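Local coordinates for OBG-type G domain-containing protein (Pyrococcus horikoshii, PDB 2E87) that binds GDP and is probably a GTP-binding protein of the Obg type, though its cellular role is unknown, at residues R23-A28 with V50-N55; K76-L81 with K158-V163. All blocks are in the same frame, centred on the assembly; numbering follows the deposited sequence.

Interaction 1 (R23-A28 with V50-N55); sequences RRAEKA and VRTVSN
T52 points its side chain from helix 50-55 at the backbone of helix 23-28, and its two branches part company there. The methyl CG2, anti to the backbone N, lies over the turn at R24 and A25, 3.8 Å from A25 CA and 3.7 Å from R24 O. The hydroxyl OG1 sits beside T52's own backbone N and is hydrogen-bonded to the carbonyl of L48 one turn earlier, so a polar group is accommodated in the interface and A28 CB need only rest against T52 OG1 at 4.1 Å. R24 crosses T52 at about a right angle: R24 CG packs on T52 CG2 at 3.9 Å, after which bends at chi2 and chi3 carry the guanidinium away from helix 50-55, as suits a long chain at an exposed margin. On the buried side A25 CB meets V53 CG2, and Y133 of helix 122-142 touches both residues. Alanine suits this place because its single methyl is compatible with the 8.4 Å approach of the axes of 23-28 and 50-55, with A25 CA and T52 CA 5.4 Å apart. The N-to-C directions differ by 145°, an inclined, broadly antiparallel packing characteristic of a helical bundle such as the NOG1 N-terminal domain.

Interaction 2 (K76-L81 with K158-V163); sequences KFYQEL and KDLPVV. With SO4 (sulfate ion), chain D; SO4 (sulfate ion), chain C.
A proline carbonyl in an irregular segment takes the hydroxyl of a helical tyrosine: Y78 OH donates to P161 O at 2.7 Å. The oxygen lies at the edge of the Y78 ring, in its plane, while the hydroxyl approaches in the carbonyl plane at a C=O...O angle of 158°, so ring and peptide are both well aligned for the bond. With chi1 at -83°, Y78 CG is anti to the carbonyl carbon, and the ring crosses L160 obliquely, with L160 CB 4.0 Å from Y78 CE1. Tyrosine suits the place, combining an apolar ring for this buried surface with a donor at its tip. A phenylalanine here would lack the hydroxyl that bonds P161 O, and would probably hold segment 158-163 less firmly to the helix. Helix 76-86 of the NOG1 N-terminal domain is thus packed against the connection that leads from helix 144-156 into strand 169-173 of the G domain. P161 offers a compact apolar ring on which L81 and F77 can both pack. L81 meets it tip to tip, L81 CD1 lying only 3.2 Å from P161 CG, a tight fit for two carbons. F77 CZ approaches the same P161 CG obliquely, and F77 CE2 touches V163 CG2 at 4.1 Å. L160 turns CD2 onto L81 CB, its branched end filling the angle between L81 and Y78. At the helix start, K76 N donates a very short bond, 2.5 Å, to O2 of a sulfate (chain D), probably from the crystallisation liquor.

From the N terminus, helix 14-30 is followed by a short connection and the long helix 38-67, which turns back along it; interaction 1 closes this loop, with 21 residues between its segments. The chain then enters helix 76-86, where interaction 2 opens, and passes through helices 88-117, 122-142 and 144-156 before residues 158-163 close a loop of 76 intervening residues. The two loops are in series, neither enclosing nor crossing the other. The centres of interactions 1 and 2 lie about 39 Å apart, and their nearest atoms about 22 Å. Interaction 1 joins neighbouring helices far out in the bundle, whereas interaction 2, near the centre of the chain, ties helix 76-86 of the N-terminal domain to the passage into the G domain.

Interaction 1 (R23-A28 with V50-N55)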
ATOM      1  N   ARG A  23      32.737 -11.409   8.737  1.00 41.57           N
ATOM      2  CA  ARG A  23      32.736 -12.081  10.027  1.00 45.73           C
ATOM      3  C   ARG A  23      32.404 -13.560   9.854  1.00 44.19           C
ATOM      4  O   ARG A  23      33.068 -14.417  10.429  1.00 44.81           O
ATOM      5  CB  ARG A  23      31.717 -11.436  10.974  1.00 47.74           C
ATOM      6  CG  ARG A  23      32.132 -11.459  12.447  1.00 62.32           C
ATOM      7  CD  ARG A  23      30.951 -11.228  13.400  1.00 67.84           C
ATOM      8  NE  ARG A  23      30.127 -10.082  13.014  1.00 71.63           N
ATOM      9  CZ  ARG A  23      28.863 -10.167  12.590  1.00 74.14           C
ATOM     10  NH1 ARG A  23      28.259 -11.350  12.492  1.00 70.80           N
ATOM     11  NH2 ARG A  23      28.196  -9.065  12.261  1.00 69.63           N
ATOM     12  N   ARG A  24      31.378 -13.861   9.058  1.00 43.07           N
ATOM     13  CA  ARG A  24      30.972 -15.243   8.851  1.00 42.23           C
ATOM     14  C   ARG A  24      32.025 -16.025   8.081  1.00 43.99           C
ATOM     15  O   ARG A  24      32.164 -17.236   8.255  1.00 46.09           O
ATOM     16  CB  ARG A  24      29.641 -15.318   8.101  1.00 43.29           C
ATOM     17  CG  ARG A  24      28.985 -16.686   8.178  1.00 55.75           C
ATOM     18  CD  ARG A  24      27.994 -16.765   9.331  1.00 62.47           C
ATOM     19  NE  ARG A  24      26.614 -16.571   8.882  1.00 69.59           N
ATOM     20  CZ  ARG A  24      25.768 -15.691   9.412  1.00 74.11           C
ATOM     21  NH1 ARG A  24      26.158 -14.914  10.416  1.00 76.65           N
ATOM     22  NH2 ARG A  24      24.531 -15.585   8.937  1.00 77.00           N
ATOM     23  N   ALA A  25      32.762 -15.332   7.226  1.00 39.15           N
ATOM     24  CA  ALA A  25      33.797 -15.977   6.438  1.00 39.38           C
ATOM     25  C   ALA A  25      34.991 -16.282   7.344  1.00 37.40           C
ATOM     26  O   ALA A  25      35.645 -17.303   7.212  1.00 37.90           O
ATOM     27  CB  ALA A  25      34.213 -15.079   5.277  1.00 36.09           C
ATOM     28  N   GLU A  26      35.256 -15.377   8.270  1.00 39.03           N
ATOM     29  CA  GLU A  26      36.342 -15.540   9.211  1.00 40.35           C
ATOM     30  C   GLU A  26      36.072 -16.791  10.061  1.00 44.85           C
ATOM     31  O   GLU A  26      36.929 -17.667  10.204  1.00 46.13           O
ATOM     32  CB  GLU A  26      36.417 -14.283  10.076  1.00 38.09           C
ATOM     33  CG  GLU A  26      37.439 -14.296  11.189  1.00 43.24           C
ATOM     34  CD  GLU A  26      37.536 -12.941  11.861  1.00 48.78           C
ATOM     35  OE1 GLU A  26      36.512 -12.461  12.385  1.00 58.28           O
ATOM     36  OE2 GLU A  26      38.632 -12.344  11.852  1.00 54.70           O
ATOM     37  N   LYS A  27      34.859 -16.877  10.595  1.00 44.73           N
ATOM     38  CA  LYS A  27      34.459 -17.994  11.435  1.00 46.37           C
ATOM     39  C   LYS A  27      34.545 -19.326  10.710  1.00 47.41           C
ATOM     40  O   LYS A  27      35.062 -20.295  11.252  1.00 51.22           O
ATOM     41  CB  LYS A  27      33.036 -17.764  11.952  1.00 49.17           C
ATOM     42  CG  LYS A  27      32.478 -18.860  12.846  1.00 60.81           C
ATOM     43  CD  LYS A  27      31.182 -18.396  13.505  1.00 68.42           C
ATOM     44  CE  LYS A  27      30.483 -19.517  14.256  1.00 74.09           C
ATOM     45  NZ  LYS A  27      29.275 -19.033  14.997  1.00 78.58           N
ATOM     46  N   ALA A  28      34.052 -19.373   9.479  1.00 44.63           N
ATOM     47  CA  ALA A  28      34.077 -20.614   8.714  1.00 42.00           C
ATOM     48  C   ALA A  28      35.471 -21.076   8.344  1.00 45.71           C
ATOM     49  O   ALA A  28      35.702 -22.275   8.229  1.00 48.79           O
ATOM     50  CB  ALA A  28      33.244 -20.477   7.453  1.00 36.13           C
ATOM     51  N   VAL A  50      35.683 -17.050  -0.100  1.00 37.32           N
ATOM     52  CA  VAL A  50      35.001 -16.438  -1.234  1.00 36.70           C
ATOM     53  C   VAL A  50      33.554 -16.908  -1.350  1.00 39.63           C
ATOM     54  O   VAL A  50      32.665 -16.118  -1.652  1.00 43.11           O
ATOM     55  CB  VAL A  50      35.747 -16.725  -2.546  1.00 36.76           C
ATOM     56  CG1 VAL A  50      34.874 -16.369  -3.731  1.00 38.01           C
ATOM     57  CG2 VAL A  50      37.024 -15.919  -2.586  1.00 34.57           C
ATOM     58  N   ARG A  51      33.310 -18.185  -1.082  1.00 41.06           N
ATOM     59  CA  ARG A  51      31.957 -18.719  -1.169  1.00 41.35           C
ATOM     60  C   ARG A  51      31.071 -18.272  -0.024  1.00 43.02           C
ATOM     61  O   ARG A  51      29.884 -18.028  -0.217  1.00 44.21           O
ATOM     62  CB  ARG A  51      31.966 -20.252  -1.202  1.00 45.16           C
ATOM     63  CG  ARG A  51      32.662 -20.856  -2.391  1.00 48.46           C
ATOM     64  CD  ARG A  51      32.040 -22.198  -2.725  1.00 58.46           C
ATOM     65  NE  ARG A  51      32.846 -22.954  -3.677  1.00 70.87           N
ATOM     66  CZ  ARG A  51      33.939 -23.639  -3.348  1.00 76.68           C
ATOM     67  NH1 ARG A  51      34.353 -23.666  -2.083  1.00 76.36           N
ATOM     68  NH2 ARG A  51      34.615 -24.297  -4.284  1.00 77.95           N
ATOM     69  N   THR A  52      31.642 -18.189   1.174  1.00 38.04           N
ATOM     70  CA  THR A  52      30.874 -17.788   2.339  1.00 35.99           C
ATOM     71  C   THR A  52      30.459 -16.319   2.220  1.00 37.69           C
ATOM     72  O   THR A  52      29.321 -15.964   2.522  1.00 39.21           O
ATOM     73  CB  THR A  52      31.683 -18.023   3.644  1.00 38.32           C
ATOM     74  OG1 THR A  52      32.174 -19.367   3.663  1.00 36.22           O
ATOM     75  CG2 THR A  52      30.797 -17.815   4.875  1.00 25.73           C
ATOM     76  N   VAL A  53      31.368 -15.458   1.776  1.00 37.39           N
ATOM     77  CA  VAL A  53      31.014 -14.051   1.623  1.00 34.01           C
ATOM     78  C   VAL A  53      29.925 -13.954   0.585  1.00 34.52           C
ATOM     79  O   VAL A  53      28.938 -13.264   0.775  1.00 36.94           O
ATOM     80  CB  VAL A  53      32.194 -13.192   1.149  1.00 31.73           C
ATOM     81  CG1 VAL A  53      31.692 -11.792   0.713  1.00 23.28           C
ATOM     82  CG2 VAL A  53      33.207 -13.066   2.270  1.00 28.05           C
ATOM     83  N   SER A  54      30.103 -14.663  -0.515  1.00 38.67           N
ATOM     84  CA  SER A  54      29.116 -14.631  -1.581  1.00 40.90           C
ATOM     85  C   SER A  54      27.736 -15.085  -1.117  1.00 42.70           C
ATOM     86  O   SER A  54      26.733 -14.441  -1.420  1.00 43.84           O
ATOM     87  CB  SER A  54      29.571 -15.494  -2.753  1.00 41.73           C
ATOM     88  OG  SER A  54      28.656 -15.392  -3.825  1.00 49.46           O
ATOM     89  N   ASN A  55      27.688 -16.177  -0.361  1.00 42.62           N
ATOM     90  CA  ASN A  55      26.414 -16.698   0.111  1.00 43.89           C
ATOM     91  C   ASN A  55      25.720 -15.875   1.160  1.00 40.50           C
ATOM     92  O   ASN A  55      24.501 -15.736   1.133  1.00 39.53           O
ATOM     93  CB  ASN A  55      26.567 -18.119   0.637  1.00 45.51           C
ATOM     94  CG  ASN A  55      26.396 -19.135  -0.446  1.00 53.01           C
ATOM     95  OD1 ASN A  55      27.301 -19.352  -1.248  1.00 52.24           O
ATOM     96  ND2 ASN A  55      25.211 -19.750  -0.504  1.00 62.09           N
TER

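Interaction 2 (K76-L81 with K158-V163)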
ATOM      1  N   LYS A  76      -4.790  -2.029  -7.125  1.00 39.37           N
ATOM      2  CA  LYS A  76      -4.533  -0.689  -7.652  1.00 43.59           C
ATOM      3  C   LYS A  76      -4.521   0.402  -6.602  1.00 40.82           C
ATOM      4  O   LYS A  76      -3.726   1.328  -6.682  1.00 41.49           O
ATOM      5  CB  LYS A  76      -5.549  -0.325  -8.733  1.00 42.97           C
ATOM      6  CG  LYS A  76      -5.376  -1.123 -10.008  1.00 61.50           C
ATOM      7  CD  LYS A  76      -6.225  -0.574 -11.149  1.00 70.78           C
ATOM      8  CE  LYS A  76      -6.001  -1.359 -12.442  1.00 69.81           C
ATOM      9  NZ  LYS A  76      -6.631  -0.688 -13.627  1.00 74.60           N
ATOM     10  N   PHE A  77      -5.408   0.289  -5.624  1.00 37.49           N
ATOM     11  CA  PHE A  77      -5.494   1.270  -4.555  1.00 39.42           C
ATOM     12  C   PHE A  77      -4.168   1.378  -3.808  1.00 37.48           C
ATOM     13  O   PHE A  77      -3.684   2.482  -3.572  1.00 36.49           O
ATOM     14  CB  PHE A  77      -6.633   0.897  -3.594  1.00 35.63           C
ATOM     15  CG  PHE A  77      -6.678   1.728  -2.345  1.00 33.00           C
ATOM     16  CD1 PHE A  77      -7.060   3.068  -2.392  1.00 29.82           C
ATOM     17  CD2 PHE A  77      -6.321   1.168  -1.115  1.00 28.59           C
ATOM     18  CE1 PHE A  77      -7.088   3.843  -1.235  1.00 32.62           C
ATOM     19  CE2 PHE A  77      -6.345   1.936   0.053  1.00 35.35           C
ATOM     20  CZ  PHE A  77      -6.733   3.284  -0.011  1.00 31.09           C
ATOM     21  N   TYR A  78      -3.585   0.239  -3.438  1.00 37.01           N
ATOM     22  CA  TYR A  78      -2.303   0.251  -2.736  1.00 38.08           C
ATOM     23  C   TYR A  78      -1.165   0.673  -3.674  1.00 39.11           C
ATOM     24  O   TYR A  78      -0.209   1.325  -3.250  1.00 34.91           O
ATOM     25  CB  TYR A  78      -1.998  -1.109  -2.108  1.00 33.86           C
ATOM     26  CG  TYR A  78      -2.660  -1.320  -0.761  1.00 38.79           C
ATOM     27  CD1 TYR A  78      -2.759  -0.277   0.149  1.00 37.10           C
ATOM     28  CD2 TYR A  78      -3.163  -2.560  -0.385  1.00 45.57           C
ATOM     29  CE1 TYR A  78      -3.332  -0.442   1.383  1.00 36.96           C
ATOM     30  CE2 TYR A  78      -3.750  -2.743   0.876  1.00 47.45           C
ATOM     31  CZ  TYR A  78      -3.826  -1.669   1.751  1.00 46.03           C
ATOM     32  OH  TYR A  78      -4.377  -1.805   2.999  1.00 47.01           O
ATOM     33  N   GLN A  79      -1.263   0.316  -4.946  1.00 37.67           N
ATOM     34  CA  GLN A  79      -0.226   0.729  -5.882  1.00 38.36           C
ATOM     35  C   GLN A  79      -0.213   2.250  -5.901  1.00 38.46           C
ATOM     36  O   GLN A  79       0.833   2.892  -5.915  1.00 35.85           O
ATOM     37  CB  GLN A  79      -0.519   0.194  -7.276  1.00 34.11           C
ATOM     38  CG  GLN A  79      -0.134  -1.256  -7.443  1.00 38.72           C
ATOM     39  CD  GLN A  79      -0.499  -1.797  -8.804  1.00 45.57           C
ATOM     40  OE1 GLN A  79      -0.283  -1.146  -9.828  1.00 43.26           O
ATOM     41  NE2 GLN A  79      -1.052  -2.999  -8.825  1.00 41.69           N
ATOM     42  N   GLU A  80      -1.399   2.829  -5.863  1.00 36.21           N
ATOM     43  CA  GLU A  80      -1.501   4.278  -5.882  1.00 37.21           C
ATOM     44  C   GLU A  80      -0.943   4.900  -4.586  1.00 36.41           C
ATOM     45  O   GLU A  80      -0.139   5.831  -4.627  1.00 37.01           O
ATOM     46  CB  GLU A  80      -2.962   4.665  -6.114  1.00 32.60           C
ATOM     47  CG  GLU A  80      -3.161   5.950  -6.838  1.00 46.00           C
ATOM     48  CD  GLU A  80      -2.384   6.023  -8.133  1.00 45.81           C
ATOM     49  OE1 GLU A  80      -2.340   5.034  -8.887  1.00 41.20           O
ATOM     50  OE2 GLU A  80      -1.820   7.093  -8.405  1.00 50.02           O
ATOM     51  N   LEU A  81      -1.334   4.388  -3.428  1.00 32.53           N
ATOM     52  CA  LEU A  81      -0.823   4.974  -2.209  1.00 31.48           C
ATOM     53  C   LEU A  81       0.656   4.679  -1.983  1.00 34.08           C
ATOM     54  O   LEU A  81       1.356   5.489  -1.388  1.00 39.99           O
ATOM     55  CB  LEU A  81      -1.659   4.547  -1.009  1.00 36.00           C
ATOM     56  CG  LEU A  81      -3.098   5.064  -1.016  1.00 31.37           C
ATOM     57  CD1 LEU A  81      -3.710   4.755   0.306  1.00 37.42           C
ATOM     58  CD2 LEU A  81      -3.141   6.542  -1.246  1.00 34.43           C
ATOM     59  N   LYS A 158       4.295   1.467   6.651  1.00 39.62           N
ATOM     60  CA  LYS A 158       3.526   0.924   7.754  1.00 47.18           C
ATOM     61  C   LYS A 158       2.244   1.740   7.922  1.00 52.04           C
ATOM     62  O   LYS A 158       1.268   1.253   8.489  1.00 52.87           O
ATOM     63  CB  LYS A 158       4.340   0.966   9.053  1.00 47.46           C
ATOM     64  CG  LYS A 158       5.514   0.016   9.076  1.00 51.83           C
ATOM     65  CD  LYS A 158       6.214   0.040  10.420  1.00 53.28           C
ATOM     66  CE  LYS A 158       7.217  -1.088  10.524  1.00 55.55           C
ATOM     67  NZ  LYS A 158       8.009  -1.012  11.778  1.00 59.75           N
ATOM     68  N   ASP A 159       2.247   2.973   7.421  1.00 51.83           N
ATOM     69  CA  ASP A 159       1.073   3.833   7.524  1.00 55.24           C
ATOM     70  C   ASP A 159       0.061   3.661   6.397  1.00 52.66           C
ATOM     71  O   ASP A 159      -0.786   4.528   6.192  1.00 54.57           O
ATOM     72  CB  ASP A 159       1.476   5.305   7.570  1.00 59.99           C
ATOM     73  CG  ASP A 159       2.363   5.632   8.745  1.00 69.02           C
ATOM     74  OD1 ASP A 159       2.069   5.158   9.869  1.00 70.13           O
ATOM     75  OD2 ASP A 159       3.350   6.379   8.540  1.00 69.86           O
ATOM     76  N   LEU A 160       0.137   2.569   5.648  1.00 47.56           N
ATOM     77  CA  LEU A 160      -0.849   2.389   4.591  1.00 42.02           C
ATOM     78  C   LEU A 160      -2.203   2.213   5.244  1.00 39.16           C
ATOM     79  O   LEU A 160      -2.320   1.599   6.293  1.00 41.55           O
ATOM     80  CB  LEU A 160      -0.543   1.154   3.746  1.00 35.86           C
ATOM     81  CG  LEU A 160       0.546   1.323   2.692  1.00 35.91           C
ATOM     82  CD1 LEU A 160       0.828  -0.030   2.049  1.00 32.17           C
ATOM     83  CD2 LEU A 160       0.105   2.352   1.656  1.00 35.70           C
ATOM     84  N   PRO A 161      -3.250   2.757   4.630  1.00 39.55           N
ATOM     85  CA  PRO A 161      -4.598   2.631   5.184  1.00 38.34           C
ATOM     86  C   PRO A 161      -4.952   1.156   5.348  1.00 40.25           C
ATOM     87  O   PRO A 161      -4.905   0.405   4.377  1.00 42.17           O
ATOM     88  CB  PRO A 161      -5.475   3.265   4.115  1.00 36.98           C
ATOM     89  CG  PRO A 161      -4.558   4.160   3.382  1.00 40.93           C
ATOM     90  CD  PRO A 161      -3.279   3.410   3.314  1.00 36.99           C
ATOM     91  N   VAL A 162      -5.293   0.745   6.565  1.00 42.97           N
ATOM     92  CA  VAL A 162      -5.694  -0.644   6.829  1.00 47.26           C
ATOM     93  C   VAL A 162      -7.199  -0.783   6.530  1.00 47.42           C
ATOM     94  O   VAL A 162      -8.036  -0.477   7.380  1.00 48.53           O
ATOM     95  CB  VAL A 162      -5.441  -1.022   8.316  1.00 54.80           C
ATOM     96  CG1 VAL A 162      -6.152  -2.336   8.663  1.00 55.73           C
ATOM     97  CG2 VAL A 162      -3.948  -1.145   8.577  1.00 53.20           C
ATOM     98  N   VAL A 163      -7.538  -1.226   5.320  1.00 44.44           N
ATOM     99  CA  VAL A 163      -8.939  -1.390   4.924  1.00 41.18           C
ATOM    100  C   VAL A 163      -9.146  -2.623   4.054  1.00 41.88           C
ATOM    101  O   VAL A 163      -8.197  -3.164   3.481  1.00 41.84           O
ATOM    102  CB  VAL A 163      -9.455  -0.165   4.148  1.00 38.25           C
ATOM    103  CG1 VAL A 163      -9.538   1.012   5.060  1.00 38.07           C
ATOM    104  CG2 VAL A 163      -8.534   0.144   3.003  1.00 41.26           C
TER
HETATM  105  S   SO4 D 403      -7.758  -4.196  -8.076  1.00 86.31           S
HETATM  106  O1  SO4 D 403      -8.537  -4.308  -6.747  1.00 81.33           O
HETATM  107  O2  SO4 D 403      -6.816  -3.013  -8.117  1.00 85.47           O
HETATM  108  O3  SO4 D 403      -6.952  -5.484  -8.250  1.00 84.25           O
HETATM  109  O4  SO4 D 403      -8.730  -3.985  -9.247  1.00 89.09           O
HETATM  110  S   SO4 C 402      10.422  -2.771  13.215  1.00 87.63           S
HETATM  111  O1  SO4 C 402       8.916  -3.106  13.263  1.00 86.11           O
HETATM  112  O2  SO4 C 402      11.053  -2.829  14.602  1.00 86.54           O
HETATM  113  O3  SO4 C 402      11.066  -3.869  12.348  1.00 85.31           O
HETATM  114  O4  SO4 C 402      10.602  -1.348  12.675  1.00 83.91           O